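Local coordinates for protein endo-alpha-mannosidase (Bacteroides thetaiotaomicron, PDB 4ACZ) that probably hydrolyses internal alpha-mannosidic linkages of glucosylated high-mannose glycans, as an endo-acting glycoside hydrolase of family 99, at residues T37-T42 and E370-R375. Numbering follows the deposited sequence.
Sequences TLDDHT and EFRKAR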
loop_
_atom_site.group_PDB
_atom_site.type_symbol
_atom_site.label_atom_id
_atom_site.label_comp_id
_atom_site.label_asym_id
_atom_site.label_seq_id
_atom_site.Cartn_x
_atom_site.Cartn_y
_atom_site.Cartn_z
ATOM N N THR A 37 -13.381 -16.875 -4.521
ATOM C CA THR A 37 -13.342 -16.406 -3.100
ATOM C C THR A 37 -12.424 -15.182 -2.912
ATOM O O THR A 37 -11.529 -15.183 -2.044
ATOM C CB THR A 37 -12.895 -17.546 -2.165
ATOM N N LEU A 38 -12.642 -14.146 -3.718
ATOM C CA LEU A 38 -11.798 -12.943 -3.693
ATOM C C LEU A 38 -12.607 -11.728 -3.237
ATOM O O LEU A 38 -13.600 -11.391 -3.852
ATOM C CB LEU A 38 -11.233 -12.670 -5.088
ATOM C CG LEU A 38 -9.778 -12.890 -5.520
ATOM C CD1 LEU A 38 -8.981 -13.912 -4.740
ATOM C CD2 LEU A 38 -9.766 -13.246 -6.983
ATOM N N ASP A 39 -12.179 -11.047 -2.180
ATOM C CA ASP A 39 -12.963 -9.906 -1.698
ATOM C C ASP A 39 -12.588 -8.608 -2.422
ATOM O O ASP A 39 -11.426 -8.194 -2.410
ATOM C CB ASP A 39 -12.838 -9.741 -0.189
ATOM C CG ASP A 39 -13.839 -8.762 0.352
ATOM O OD1 ASP A 39 -15.000 -9.182 0.601
ATOM O OD2 ASP A 39 -13.478 -7.575 0.490
ATOM N N ASP A 40 -13.568 -7.964 -3.053
ATOM C CA ASP A 40 -13.264 -6.766 -3.839
ATOM C C ASP A 40 -13.319 -5.457 -3.027
ATOM O O ASP A 40 -13.167 -4.377 -3.589
ATOM C CB ASP A 40 -14.144 -6.693 -5.104
ATOM C CG ASP A 40 -15.643 -6.649 -4.790
ATOM O OD1 ASP A 40 -16.030 -6.353 -3.625
ATOM O OD2 ASP A 40 -16.444 -6.895 -5.725
ATOM N N HIS A 41 -13.545 -5.569 -1.711
ATOM C CA HIS A 41 -13.473 -4.421 -0.790
ATOM C C HIS A 41 -12.238 -4.497 0.138
ATOM O O HIS A 41 -12.135 -3.745 1.123
ATOM C CB HIS A 41 -14.757 -4.341 0.056
ATOM C CG HIS A 41 -15.861 -3.548 -0.580
ATOM N ND1 HIS A 41 -16.334 -3.800 -1.853
ATOM C CD2 HIS A 41 -16.606 -2.522 -0.103
ATOM C CE1 HIS A 41 -17.311 -2.954 -2.135
ATOM N NE2 HIS A 41 -17.490 -2.166 -1.091
ATOM N N THR A 42 -11.326 -5.424 -0.173
ATOM C CA THR A 42 -10.059 -5.595 0.555
ATOM C C THR A 42 -8.913 -5.327 -0.428
ATOM O O THR A 42 -8.815 -5.993 -1.474
ATOM C CB THR A 42 -9.895 -7.011 1.146
ATOM O OG1 THR A 42 -11.004 -7.338 1.997
ATOM C CG2 THR A 42 -8.615 -7.074 2.010
ATOM N N GLU A 370 -14.171 -12.868 8.239
ATOM C CA GLU A 370 -14.818 -12.170 9.357
ATOM C C GLU A 370 -15.434 -10.844 8.884
ATOM O O GLU A 370 -16.549 -10.486 9.267
ATOM C CB GLU A 370 -13.820 -11.920 10.491
ATOM C CG GLU A 370 -13.345 -13.169 11.216
ATOM C CD GLU A 370 -14.483 -13.891 11.922
ATOM O OE1 GLU A 370 -15.121 -13.286 12.815
ATOM O OE2 GLU A 370 -14.750 -15.057 11.581
ATOM N N PHE A 371 -14.699 -10.142 8.020
ATOM C CA PHE A 371 -15.153 -8.887 7.423
ATOM C C PHE A 371 -16.448 -9.107 6.615
ATOM O O PHE A 371 -17.399 -8.348 6.747
ATOM C CB PHE A 371 -14.005 -8.318 6.573
ATOM C CG PHE A 371 -14.336 -7.076 5.803
ATOM C CD1 PHE A 371 -14.671 -5.882 6.460
ATOM C CD2 PHE A 371 -14.259 -7.077 4.412
ATOM C CE1 PHE A 371 -14.959 -4.698 5.734
ATOM C CE2 PHE A 371 -14.540 -5.894 3.659
ATOM C CZ PHE A 371 -14.886 -4.708 4.334
ATOM N N ARG A 372 -16.492 -10.165 5.803
ATOM C CA ARG A 372 -17.689 -10.474 5.007
ATOM C C ARG A 372 -18.890 -10.859 5.888
ATOM O O ARG A 372 -20.026 -10.509 5.572
ATOM C CB ARG A 372 -17.405 -11.576 3.971
ATOM C CG ARG A 372 -16.512 -11.137 2.821
ATOM C CD ARG A 372 -15.759 -12.298 2.164
ATOM N NE ARG A 372 -16.580 -12.983 1.175
ATOM C CZ ARG A 372 -16.733 -12.606 -0.093
ATOM N NH1 ARG A 372 -16.095 -11.544 -0.572
ATOM N NH2 ARG A 372 -17.526 -13.307 -0.893
ATOM N N LYS A 373 -18.633 -11.587 6.977
ATOM C CA LYS A 373 -19.698 -11.963 7.907
ATOM C C LYS A 373 -20.259 -10.737 8.611
ATOM O O LYS A 373 -21.425 -10.722 8.994
ATOM C CB LYS A 373 -19.221 -12.999 8.935
ATOM C CG LYS A 373 -19.093 -14.409 8.352
ATOM C CD LYS A 373 -19.022 -15.488 9.429
ATOM C CE LYS A 373 -17.647 -15.541 10.065
ATOM N NZ LYS A 373 -17.559 -16.604 11.104
ATOM N N ALA A 374 -19.424 -9.709 8.753
ATOM C CA ALA A 374 -19.815 -8.451 9.403
ATOM C C ALA A 374 -20.533 -7.467 8.463
ATOM O O ALA A 374 -20.993 -6.407 8.910
ATOM C CB ALA A 374 -18.582 -7.791 10.014
ATOM N N ARG A 375 -20.606 -7.803 7.172
ATOM C CA ARG A 375 -21.144 -6.901 6.143
ATOM C C ARG A 375 -22.243 -7.491 5.253
ATOM O O ARG A 375 -23.027 -6.737 4.685
ATOM C CB ARG A 375 -20.032 -6.347 5.229
ATOM C CG ARG A 375 -18.921 -5.546 5.919
ATOM C CD ARG A 375 -19.411 -4.266 6.596
ATOM N NE ARG A 375 -18.265 -3.540 7.144
ATOM C CZ ARG A 375 -17.804 -3.661 8.391
ATOM N NH1 ARG A 375 -18.407 -4.469 9.263
ATOM N NH2 ARG A 375 -16.731 -2.973 8.767
HETATM O O HOH W 1 -16.250 -9.173 -3.063
#
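A salt bridge between Asp39 and Arg372 ties the Asx turn ahead of the first barrel strand to the C-terminal part of helix 359-373. Arg372 NH1 donates to Asp39 OD1 over 2.9 Å, on the anti side of the carboxylate, in a rather bent bond (144° at the hydrogen). Bent at chi3 (83°), the arginine chain runs alongside the carboxylate, with its CG 3.3 Å from Asp39 OD1, and the guanidinium stands nearly perpendicular to the carboxylate plane. The other oxygen works inside the turn: OD2 of Asp39 accepts from His41 N at 3.0 Å and from OG1 of Thr42 at 2.9 Å. These two donors approach from opposite faces of the carboxylate, which should limit its rotation. CG of Asp39 lies anti to the backbone N (chi1 -169°), placing the group between its own type I turn, Asp39 to Thr42, and the helix. In this eight-stranded parallel TIM barrel the contact joins the entry to strand 42-46 with the helix after strand 322-324, next to where the first and last strands meet. Phe371 presents its ring edge to the turn: CE2 lies 3.7 Å from Asp39 OD2 and 3.9 Å from His41 CB. Ile315 of helix 305-317 and Ile322 of strand 322-324 also pack against Phe371, while CG of Arg375 sits over one ring face near the rim. A water accepts from Asp40 N at 2.9 Å and, weakly, from Arg372 NH1. The ring of His41, stacked with Tyr321, donates through ND1 to Asp40 OD1 at 3.1 Å.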